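L-Ala-D/L-Glu epimerase, a muconate lactonizing enzyme (Klebsiella pneumoniae subsp. pneumoniae MGH 78578, PDB 3FCP) belongs to the enolase superfamily, joining a capping N-terminal domain to a TIM-barrel-like C-terminal domain that carries a magnesium ion. Local coordinates at residues A[131-142]-A[318-329]; A[335-343]-A[360-370]. All coordinates share one frame; numbering follows the deposited sequence.

Interaction 1 belongs to the barrel. It sets strand 136-143 against the loop that follows helix 307-317. Its centre is about 11 Å from the centre of the chain, and about half its touching residues are buried. Interaction 2 lies further out, its centre about 20 Å from the chain centre. There the later part of the same loop meets helix 364-370 near the C-terminus, beside strands 7-17 and 33-42. The nearest atoms of interactions 1 and 2 are about 6 Å apart. Interaction 1 joins backbone hydrogen bonds and a threonine hydroxyl bond to aromatic and aliphatic packing and has neighbours on other subunits. Interaction 2 adds carboxylate, lysine and tyrosine chemistry within one chain.

Interaction 1. Residues A[131-142]-A[318-329]; sequences GALQTALPVLWT and STLPLQWGTEMF
Thr326 grips Pro138 and Leu140 where the loop after helix 307-317 meets strand 136-143 of the TIM-barrel-like domain. Thr326 OG1 donates to Pro138 O at 2.8 Å, in the carbonyl plane. Leu140 N donates to Thr326 O at 3.1 Å, with an angle of 164° at the hydrogen. Thr326 is thus donor and acceptor to residues on both sides of Val139. With chi1 at 178°, Val139 turns CG1 onto Met328 C (3.6 Å) and Phe329 CB.

Phe329 fills the far end. Its ring and the six-membered ring of Trp141 meet obliquely, with planes at 60° and centroids 5.3 Å apart. Leu140 CD1 touches the same phenyl ring at CE2. Thr142 OG1 lies 3.3 Å from Phe329 CZ, and this buried hydroxyl has no polar partner in the model.

At the other end, Leu133 N donates to Ser318 O at 2.7 Å. Leu133 CD2 reaches over Thr319 O toward the ring of Pro321. Leu137 CD2 lies against the backbone of Ser318.

Several of these residues have further partners outside the two segments. Ser318 OG bonds to His315 O, and Trp141 NE1 to Glu154. Glu327, whose side chain is about 7 Å from the magnesium ion, pairs with Lys168 and bonds to Tyr299. Asn87 and Asn89 of a second subunit bond to Ala132 O and Gly131 O. Between the segments, one water accepts from Gln134 NE2 and donates to Leu320 O at 3.1 Å.

Interaction 2. Residues A[335-343]-A[360-370]; sequences KDDIVSVPL and VELDEDKLHFY
Asp363 N donates to Ile338 O at 2.8 Å, nearly straight at the hydrogen (172°). Ser340 N donates to Glu361 O at 2.9 Å. These two backbone bonds frame Val339 and Leu362, an antiparallel, non-hydrogen-bonded pair that forms a single bridge. It joins the loop before strand 345-346 to the approach to helix 364-370. A water accepts from both Val341 N and Glu361 N.

The helix start is polar. Asp363 is the N-cap, and its OD1 takes Lys366 N from above the carboxylate plane at 3.2 Å. Lys366 NZ turns back to a salt bridge with Asp363 OD2 at 3.5 Å. On its way, the lysine chain crosses Asp336 at about a right angle. Tyr370 OH donates to the anti lone pair of Asp336 OD1, at 2.5 Å. The carboxylate meets the ring at its edge, with the two planes 88° apart. Phe369 CD2 lies over one face of that ring.

Apolar contact centres on Ile338. Its CD1 meets Leu362 CD1 at 3.7 Å. Ile338 CG2 packs on Leu367 CA at 3.7 Å. Val15 and Ile37 of the N-terminal domain's strands also touch Ile338.

Lys366 NZ stays 4.3 Å from Asp336 OD2, beyond a salt bridge. Its positive charge probably still favours the ionised form of both aspartates.

Interaction 1. Residues A[131-142]-A[318-329]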
loop_
_atom_site.group_PDB
_atom_site.type_symbol
_atom_site.label_atom_id
_atom_site.label_comp_id
_atom_site.label_asym_id
_atom_site.label_seq_id
_atom_site.Cartn_x
_atom_site.Cartn_y
_atom_site.Cartn_z
ATOM N N GLY A 131 33.872 22.963 4.504
ATOM C CA GLY A 131 35.159 22.300 4.606
ATOM C C GLY A 131 35.246 21.032 3.787
ATOM O O GLY A 131 34.280 20.273 3.674
ATOM N N ALA A 132 36.418 20.802 3.212
ATOM C CA ALA A 132 36.647 19.622 2.396
ATOM C C ALA A 132 37.020 18.415 3.241
ATOM O O ALA A 132 37.863 18.500 4.140
ATOM C CB ALA A 132 37.745 19.899 1.384
ATOM N N LEU A 133 36.378 17.291 2.947
ATOM C CA LEU A 133 36.650 16.039 3.638
ATOM C C LEU A 133 37.852 15.415 2.939
ATOM O O LEU A 133 38.597 14.628 3.523
ATOM C CB LEU A 133 35.459 15.094 3.489
ATOM C CG LEU A 133 34.402 14.924 4.583
ATOM C CD1 LEU A 133 34.203 16.198 5.375
ATOM C CD2 LEU A 133 33.105 14.462 3.916
ATOM N N GLN A 134 38.031 15.799 1.681
ATOM C CA GLN A 134 39.087 15.259 0.830
ATOM C C GLN A 134 39.521 16.364 -0.132
ATOM O O GLN A 134 38.675 17.082 -0.675
ATOM C CB GLN A 134 38.492 14.087 0.049
ATOM C CG GLN A 134 39.452 13.104 -0.546
ATOM C CD GLN A 134 38.718 12.026 -1.323
ATOM O OE1 GLN A 134 39.314 11.045 -1.766
ATOM N NE2 GLN A 134 37.409 12.210 -1.497
ATOM N N THR A 135 40.826 16.498 -0.351
ATOM C CA THR A 135 41.328 17.532 -1.243
ATOM C C THR A 135 41.853 16.950 -2.563
ATOM O O THR A 135 42.402 17.661 -3.403
ATOM C CB THR A 135 42.420 18.370 -0.533
ATOM O OG1 THR A 135 42.574 19.616 -1.213
ATOM C CG2 THR A 135 43.744 17.634 -0.518
ATOM N N ALA A 136 41.672 15.642 -2.725
ATOM C CA ALA A 136 42.064 14.912 -3.929
ATOM C C ALA A 136 40.886 13.974 -4.212
ATOM O O ALA A 136 40.584 13.089 -3.414
ATOM C CB ALA A 136 43.339 14.107 -3.674
ATOM N N LEU A 137 40.214 14.172 -5.337
ATOM C CA LEU A 137 39.054 13.350 -5.655
ATOM C C LEU A 137 39.237 12.398 -6.821
ATOM O O LEU A 137 39.917 12.716 -7.801
ATOM C CB LEU A 137 37.842 14.245 -5.925
ATOM C CG LEU A 137 37.257 14.986 -4.718
ATOM C CD1 LEU A 137 38.210 16.075 -4.259
ATOM C CD2 LEU A 137 35.917 15.583 -5.100
ATOM N N PRO A 138 38.617 11.208 -6.732
ATOM C CA PRO A 138 38.725 10.220 -7.808
ATOM C C PRO A 138 37.914 10.647 -9.022
ATOM O O PRO A 138 36.843 11.248 -8.899
ATOM C CB PRO A 138 38.191 8.947 -7.158
ATOM C CG PRO A 138 37.155 9.481 -6.207
ATOM C CD PRO A 138 37.854 10.665 -5.593
ATOM N N VAL A 139 38.442 10.341 -10.199
ATOM C CA VAL A 139 37.795 10.677 -11.458
ATOM C C VAL A 139 37.918 9.463 -12.379
ATOM O O VAL A 139 39.028 9.030 -12.703
ATOM C CB VAL A 139 38.485 11.883 -12.138
ATOM C CG1 VAL A 139 37.815 12.187 -13.467
ATOM C CG2 VAL A 139 38.440 13.100 -11.225
ATOM N N LEU A 140 36.786 8.898 -12.782
ATOM C CA LEU A 140 36.827 7.745 -13.670
ATOM C C LEU A 140 36.936 8.231 -15.108
ATOM O O LEU A 140 36.957 9.436 -15.363
ATOM C CB LEU A 140 35.572 6.888 -13.480
ATOM C CG LEU A 140 34.194 7.555 -13.564
ATOM C CD1 LEU A 140 33.869 7.935 -15.007
ATOM C CD2 LEU A 140 33.140 6.586 -13.022
ATOM N N TRP A 141 37.025 7.294 -16.045
ATOM C CA TRP A 141 37.118 7.644 -17.457
ATOM C C TRP A 141 35.968 6.973 -18.201
ATOM O O TRP A 141 35.590 5.844 -17.884
ATOM C CB TRP A 141 38.464 7.181 -18.036
ATOM C CG TRP A 141 38.678 7.596 -19.462
ATOM C CD1 TRP A 141 38.766 6.777 -20.552
ATOM C CD2 TRP A 141 38.798 8.935 -19.956
ATOM N NE1 TRP A 141 38.928 7.524 -21.695
ATOM C CE2 TRP A 141 38.952 8.852 -21.358
ATOM C CE3 TRP A 141 38.787 10.198 -19.350
ATOM C CZ2 TRP A 141 39.093 9.985 -22.165
ATOM C CZ3 TRP A 141 38.929 11.327 -20.153
ATOM C CH2 TRP A 141 39.079 11.210 -21.547
ATOM N N THR A 142 35.399 7.669 -19.175
ATOM C CA THR A 142 34.298 7.100 -19.934
ATOM C C THR A 142 34.801 6.503 -21.235
ATOM O O THR A 142 35.655 7.075 -21.913
ATOM C CB THR A 142 33.201 8.154 -20.235
ATOM O OG1 THR A 142 32.495 8.467 -19.026
ATOM C CG2 THR A 142 32.199 7.625 -21.259
ATOM N N SER A 318 33.851 17.695 -2.681
ATOM C CA SER A 318 34.855 17.525 -1.629
ATOM C C SER A 318 34.278 17.510 -0.224
ATOM O O SER A 318 34.874 16.952 0.698
ATOM C CB SER A 318 35.907 18.639 -1.705
ATOM O OG SER A 318 35.412 19.857 -1.167
ATOM N N THR A 319 33.123 18.133 -0.048
ATOM C CA THR A 319 32.517 18.191 1.273
ATOM C C THR A 319 31.660 16.970 1.586
ATOM O O THR A 319 31.137 16.856 2.694
ATOM C CB THR A 319 31.602 19.404 1.405
ATOM O OG1 THR A 319 30.433 19.189 0.604
ATOM C CG2 THR A 319 32.316 20.673 0.933
ATOM N N LEU A 320 31.536 16.051 0.632
ATOM C CA LEU A 320 30.671 14.885 0.820
ATOM C C LEU A 320 31.329 13.527 0.645
ATOM O O LEU A 320 32.325 13.399 -0.058
ATOM C CB LEU A 320 29.509 14.948 -0.182
ATOM C CG LEU A 320 28.661 16.215 -0.253
ATOM C CD1 LEU A 320 27.922 16.274 -1.595
ATOM C CD2 LEU A 320 27.698 16.229 0.922
ATOM N N PRO A 321 30.763 12.487 1.281
ATOM C CA PRO A 321 31.305 11.129 1.158
ATOM C C PRO A 321 30.711 10.595 -0.153
ATOM O O PRO A 321 29.514 10.334 -0.225
ATOM C CB PRO A 321 30.712 10.396 2.364
ATOM C CG PRO A 321 30.258 11.501 3.294
ATOM C CD PRO A 321 29.753 12.545 2.348
ATOM N N LEU A 322 31.523 10.447 -1.189
ATOM C CA LEU A 322 30.999 9.962 -2.460
ATOM C C LEU A 322 31.391 8.507 -2.696
ATOM O O LEU A 322 32.491 8.218 -3.173
ATOM C CB LEU A 322 31.511 10.840 -3.605
ATOM C CG LEU A 322 31.190 12.340 -3.496
ATOM C CD1 LEU A 322 31.634 13.039 -4.763
ATOM C CD2 LEU A 322 29.698 12.552 -3.288
ATOM N N GLN A 323 30.482 7.597 -2.364
ATOM C CA GLN A 323 30.741 6.177 -2.522
ATOM C C GLN A 323 31.108 5.790 -3.951
ATOM O O GLN A 323 31.986 4.954 -4.172
ATOM C CB GLN A 323 29.519 5.370 -2.070
ATOM C CG GLN A 323 29.633 3.863 -2.312
ATOM C CD GLN A 323 28.444 3.077 -1.768
ATOM O OE1 GLN A 323 27.493 3.649 -1.230
ATOM N NE2 GLN A 323 28.495 1.758 -1.913
ATOM N N TRP A 324 30.447 6.403 -4.925
ATOM C CA TRP A 324 30.703 6.065 -6.318
ATOM C C TRP A 324 31.711 6.947 -7.058
ATOM O O TRP A 324 31.831 6.867 -8.280
ATOM C CB TRP A 324 29.367 6.012 -7.061
ATOM C CG TRP A 324 28.437 5.020 -6.420
ATOM C CD1 TRP A 324 27.467 5.280 -5.494
ATOM C CD2 TRP A 324 28.455 3.597 -6.594
ATOM N NE1 TRP A 324 26.880 4.105 -5.082
ATOM C CE2 TRP A 324 27.468 3.058 -5.740
ATOM C CE3 TRP A 324 29.214 2.723 -7.389
ATOM C CZ2 TRP A 324 27.215 1.682 -5.655
ATOM C CZ3 TRP A 324 28.960 1.349 -7.303
ATOM C CH2 TRP A 324 27.969 0.847 -6.443
ATOM N N GLY A 325 32.443 7.773 -6.314
ATOM C CA GLY A 325 33.440 8.638 -6.926
ATOM C C GLY A 325 32.834 9.755 -7.759
ATOM O O GLY A 325 31.710 10.182 -7.501
ATOM N N THR A 326 33.582 10.241 -8.749
ATOM C CA THR A 326 33.099 11.314 -9.621
ATOM C C THR A 326 33.499 11.056 -11.066
ATOM O O THR A 326 34.345 10.198 -11.351
ATOM C CB THR A 326 33.681 12.706 -9.234
ATOM O OG1 THR A 326 34.905 12.930 -9.950
ATOM C CG2 THR A 326 33.971 12.784 -7.735
ATOM N N GLU A 327 32.886 11.809 -11.972
ATOM C CA GLU A 327 33.176 11.720 -13.397
ATOM C C GLU A 327 33.592 13.104 -13.900
ATOM O O GLU A 327 33.188 13.537 -14.980
ATOM C CB GLU A 327 31.940 11.230 -14.164
ATOM C CG GLU A 327 30.641 11.928 -13.768
ATOM C CD GLU A 327 29.462 11.498 -14.613
ATOM O OE1 GLU A 327 29.412 10.314 -15.007
ATOM O OE2 GLU A 327 28.573 12.336 -14.868
ATOM N N MET A 328 34.409 13.802 -13.117
ATOM C CA MET A 328 34.839 15.140 -13.505
ATOM C C MET A 328 36.058 15.201 -14.433
ATOM O O MET A 328 37.091 15.795 -14.103
ATOM C CB MET A 328 35.051 15.989 -12.253
ATOM C CG MET A 328 33.840 16.901 -11.947
ATOM S SD MET A 328 32.246 16.073 -11.756
ATOM C CE MET A 328 31.916 15.600 -13.111
ATOM N N PHE A 329 35.904 14.605 -15.615
ATOM C CA PHE A 329 36.967 14.560 -16.621
ATOM C C PHE A 329 36.709 15.514 -17.791
ATOM O O PHE A 329 37.451 15.515 -18.781
ATOM C CB PHE A 329 37.110 13.125 -17.147
ATOM C CG PHE A 329 35.850 12.574 -17.764
ATOM C CD1 PHE A 329 35.441 12.982 -19.028
ATOM C CD2 PHE A 329 35.065 11.656 -17.070
ATOM C CE1 PHE A 329 34.270 12.490 -19.596
ATOM C CE2 PHE A 329 33.888 11.155 -17.628
ATOM C CZ PHE A 329 33.490 11.574 -18.895
HETATM O O HOH W 1 35.347 13.893 -0.450
#

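Interaction 2. Residues A[335-343]-A[360-370]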
loop_
_atom_site.group_PDB
_atom_site.type_symbol
_atom_site.label_atom_id
_atom_site.label_comp_id
_atom_site.label_asym_id
_atom_site.label_seq_id
_atom_site.Cartn_x
_atom_site.Cartn_y
_atom_site.Cartn_z
ATOM N N LYS A 335 40.801 20.631 -26.123
ATOM C CA LYS A 335 42.152 20.920 -26.584
ATOM C C LYS A 335 42.606 22.250 -25.988
ATOM O O LYS A 335 43.798 22.552 -25.952
ATOM C CB LYS A 335 42.199 20.981 -28.112
ATOM C CG LYS A 335 41.820 19.671 -28.776
ATOM C CD LYS A 335 42.646 19.410 -30.032
ATOM C CE LYS A 335 42.414 20.472 -31.096
ATOM N NZ LYS A 335 43.273 20.246 -32.295
ATOM N N ASP A 336 41.644 23.040 -25.515
ATOM C CA ASP A 336 41.935 24.334 -24.901
ATOM C C ASP A 336 40.744 24.746 -24.032
ATOM O O ASP A 336 39.635 24.251 -24.218
ATOM C CB ASP A 336 42.183 25.399 -25.981
ATOM C CG ASP A 336 43.132 26.501 -25.515
ATOM O OD1 ASP A 336 43.364 27.458 -26.288
ATOM O OD2 ASP A 336 43.655 26.415 -24.385
ATOM N N ASP A 337 40.978 25.650 -23.087
ATOM C CA ASP A 337 39.925 26.120 -22.190
ATOM C C ASP A 337 40.076 27.638 -22.053
ATOM O O ASP A 337 40.971 28.231 -22.657
ATOM C CB ASP A 337 40.078 25.461 -20.813
ATOM C CG ASP A 337 38.754 25.360 -20.052
ATOM O OD1 ASP A 337 37.888 26.254 -20.198
ATOM O OD2 ASP A 337 38.592 24.382 -19.293
ATOM N N ILE A 338 39.216 28.265 -21.256
ATOM C CA ILE A 338 39.294 29.707 -21.071
ATOM C C ILE A 338 39.905 30.135 -19.734
ATOM O O ILE A 338 39.746 31.282 -19.318
ATOM C CB ILE A 338 37.900 30.383 -21.258
ATOM C CG1 ILE A 338 36.809 29.591 -20.527
ATOM C CG2 ILE A 338 37.565 30.488 -22.742
ATOM C CD1 ILE A 338 36.866 29.698 -19.020
ATOM N N VAL A 339 40.603 29.217 -19.063
ATOM C CA VAL A 339 41.255 29.539 -17.793
ATOM C C VAL A 339 42.759 29.720 -18.020
ATOM O O VAL A 339 43.316 29.212 -18.993
ATOM C CB VAL A 339 41.050 28.430 -16.711
ATOM C CG1 VAL A 339 39.575 28.318 -16.350
ATOM C CG2 VAL A 339 41.587 27.084 -17.208
ATOM N N SER A 340 43.413 30.445 -17.123
ATOM C CA SER A 340 44.844 30.669 -17.253
ATOM C C SER A 340 45.625 29.404 -16.900
ATOM O O SER A 340 46.604 29.068 -17.571
ATOM C CB SER A 340 45.282 31.827 -16.354
ATOM O OG SER A 340 45.015 31.544 -14.996
ATOM N N VAL A 341 45.177 28.697 -15.863
ATOM C CA VAL A 341 45.836 27.469 -15.415
ATOM C C VAL A 341 44.827 26.334 -15.179
ATOM O O VAL A 341 43.907 26.460 -14.366
ATOM C CB VAL A 341 46.623 27.714 -14.109
ATOM C CG1 VAL A 341 47.294 26.424 -13.648
ATOM C CG2 VAL A 341 47.656 28.807 -14.328
ATOM N N PRO A 342 44.994 25.206 -15.888
ATOM C CA PRO A 342 44.088 24.062 -15.743
ATOM C C PRO A 342 44.325 23.277 -14.455
ATOM O O PRO A 342 45.331 23.473 -13.772
ATOM C CB PRO A 342 44.398 23.230 -16.979
ATOM C CG PRO A 342 45.878 23.438 -17.126
ATOM C CD PRO A 342 46.024 24.933 -16.909
ATOM N N LEU A 343 43.381 22.396 -14.128
ATOM C CA LEU A 343 43.480 21.555 -12.939
ATOM C C LEU A 343 44.504 20.459 -13.217
ATOM O O LEU A 343 44.752 20.116 -14.369
ATOM C CB LEU A 343 42.127 20.899 -12.642
ATOM C CG LEU A 343 40.945 21.821 -12.343
ATOM C CD1 LEU A 343 39.657 21.010 -12.337
ATOM C CD2 LEU A 343 41.162 22.504 -11.012
ATOM N N VAL A 360 40.618 29.109 -9.793
ATOM C CA VAL A 360 40.962 29.218 -11.207
ATOM C C VAL A 360 40.685 30.641 -11.657
ATOM O O VAL A 360 39.786 31.309 -11.135
ATOM C CB VAL A 360 40.163 28.226 -12.093
ATOM C CG1 VAL A 360 40.547 26.792 -11.734
ATOM C CG2 VAL A 360 38.670 28.444 -11.923
ATOM N N GLU A 361 41.460 31.105 -12.630
ATOM C CA GLU A 361 41.330 32.469 -13.128
ATOM C C GLU A 361 41.005 32.487 -14.618
ATOM O O GLU A 361 41.453 31.625 -15.377
ATOM C CB GLU A 361 42.645 33.219 -12.884
ATOM C CG GLU A 361 42.501 34.703 -12.609
ATOM C CD GLU A 361 41.915 34.989 -11.235
ATOM O OE1 GLU A 361 40.727 34.683 -11.016
ATOM O OE2 GLU A 361 42.648 35.514 -10.370
ATOM N N LEU A 362 40.236 33.484 -15.031
ATOM C CA LEU A 362 39.849 33.633 -16.426
ATOM C C LEU A 362 41.004 34.166 -17.277
ATOM O O LEU A 362 41.701 35.102 -16.878
ATOM C CB LEU A 362 38.667 34.595 -16.517
ATOM C CG LEU A 362 37.716 34.491 -17.703
ATOM C CD1 LEU A 362 37.080 33.109 -17.726
ATOM C CD2 LEU A 362 36.643 35.571 -17.579
ATOM N N ASP A 363 41.217 33.553 -18.438
ATOM C CA ASP A 363 42.260 33.983 -19.369
ATOM C C ASP A 363 41.511 34.814 -20.407
ATOM O O ASP A 363 40.954 34.268 -21.361
ATOM C CB ASP A 363 42.914 32.773 -20.046
ATOM C CG ASP A 363 44.047 33.165 -20.990
ATOM O OD1 ASP A 363 43.948 34.224 -21.651
ATOM O OD2 ASP A 363 45.033 32.401 -21.086
ATOM N N GLU A 364 41.481 36.130 -20.209
ATOM C CA GLU A 364 40.757 37.012 -21.116
ATOM C C GLU A 364 41.100 36.861 -22.589
ATOM O O GLU A 364 40.213 36.915 -23.442
ATOM C CB GLU A 364 40.924 38.472 -20.688
ATOM C CG GLU A 364 40.007 38.865 -19.539
ATOM C CD GLU A 364 39.905 40.365 -19.362
ATOM O OE1 GLU A 364 40.913 40.985 -18.953
ATOM O OE2 GLU A 364 38.817 40.927 -19.638
ATOM N N ASP A 365 42.376 36.668 -22.901
ATOM C CA ASP A 365 42.764 36.514 -24.294
ATOM C C ASP A 365 42.055 35.310 -24.899
ATOM O O ASP A 365 41.527 35.388 -26.002
ATOM C CB ASP A 365 44.283 36.364 -24.419
ATOM C CG ASP A 365 45.020 37.654 -24.107
ATOM O OD1 ASP A 365 44.510 38.730 -24.491
ATOM O OD2 ASP A 365 46.107 37.596 -23.491
ATOM N N LYS A 366 42.037 34.197 -24.175
ATOM C CA LYS A 366 41.364 33.002 -24.666
ATOM C C LYS A 366 39.849 33.207 -24.669
ATOM O O LYS A 366 39.160 32.813 -25.610
ATOM C CB LYS A 366 41.730 31.792 -23.803
ATOM C CG LYS A 366 43.104 31.208 -24.100
ATOM C CD LYS A 366 43.313 29.915 -23.338
ATOM C CE LYS A 366 44.569 29.194 -23.787
ATOM N NZ LYS A 366 45.766 30.054 -23.631
ATOM N N LEU A 367 39.332 33.831 -23.616
ATOM C CA LEU A 367 37.899 34.078 -23.527
ATOM C C LEU A 367 37.409 34.755 -24.793
ATOM O O LEU A 367 36.466 34.291 -25.431
ATOM C CB LEU A 367 37.574 34.967 -22.327
ATOM C CG LEU A 367 36.093 35.351 -22.195
ATOM C CD1 LEU A 367 35.241 34.095 -22.010
ATOM C CD2 LEU A 367 35.920 36.299 -21.016
ATOM N N HIS A 368 38.060 35.855 -25.156
ATOM C CA HIS A 368 37.681 36.604 -26.343
ATOM C C HIS A 368 37.924 35.810 -27.622
ATOM O O HIS A 368 37.116 35.851 -28.545
ATOM C CB HIS A 368 38.438 37.938 -26.382
ATOM C CG HIS A 368 38.172 38.812 -25.193
ATOM N ND1 HIS A 368 36.898 39.137 -24.778
ATOM C CD2 HIS A 368 39.016 39.423 -24.327
ATOM C CE1 HIS A 368 36.967 39.910 -23.708
ATOM N NE2 HIS A 368 38.241 40.098 -23.413
ATOM N N PHE A 369 39.024 35.072 -27.674
ATOM C CA PHE A 369 39.334 34.284 -28.858
ATOM C C PHE A 369 38.244 33.250 -29.144
ATOM O O PHE A 369 37.810 33.101 -30.284
ATOM C CB PHE A 369 40.673 33.568 -28.681
ATOM C CG PHE A 369 41.130 32.821 -29.904
ATOM C CD1 PHE A 369 41.600 33.508 -31.022
ATOM C CD2 PHE A 369 41.078 31.430 -29.946
ATOM C CE1 PHE A 369 42.014 32.819 -32.167
ATOM C CE2 PHE A 369 41.488 30.730 -31.083
ATOM C CZ PHE A 369 41.957 31.429 -32.198
ATOM N N TYR A 370 37.799 32.543 -28.106
ATOM C CA TYR A 370 36.780 31.509 -28.276
ATOM C C TYR A 370 35.322 31.956 -28.166
ATOM O O TYR A 370 34.412 31.152 -28.367
ATOM C CB TYR A 370 37.043 30.361 -27.294
ATOM C CG TYR A 370 38.334 29.623 -27.564
ATOM C CD1 TYR A 370 38.526 28.933 -28.762
ATOM C CD2 TYR A 370 39.376 29.630 -26.635
ATOM C CE1 TYR A 370 39.725 28.265 -29.029
ATOM C CE2 TYR A 370 40.579 28.965 -26.893
ATOM C CZ TYR A 370 40.742 28.285 -28.092
ATOM O OH TYR A 370 41.917 27.616 -28.349
HETATM O O HOH W 2 43.192 29.263 -13.715
#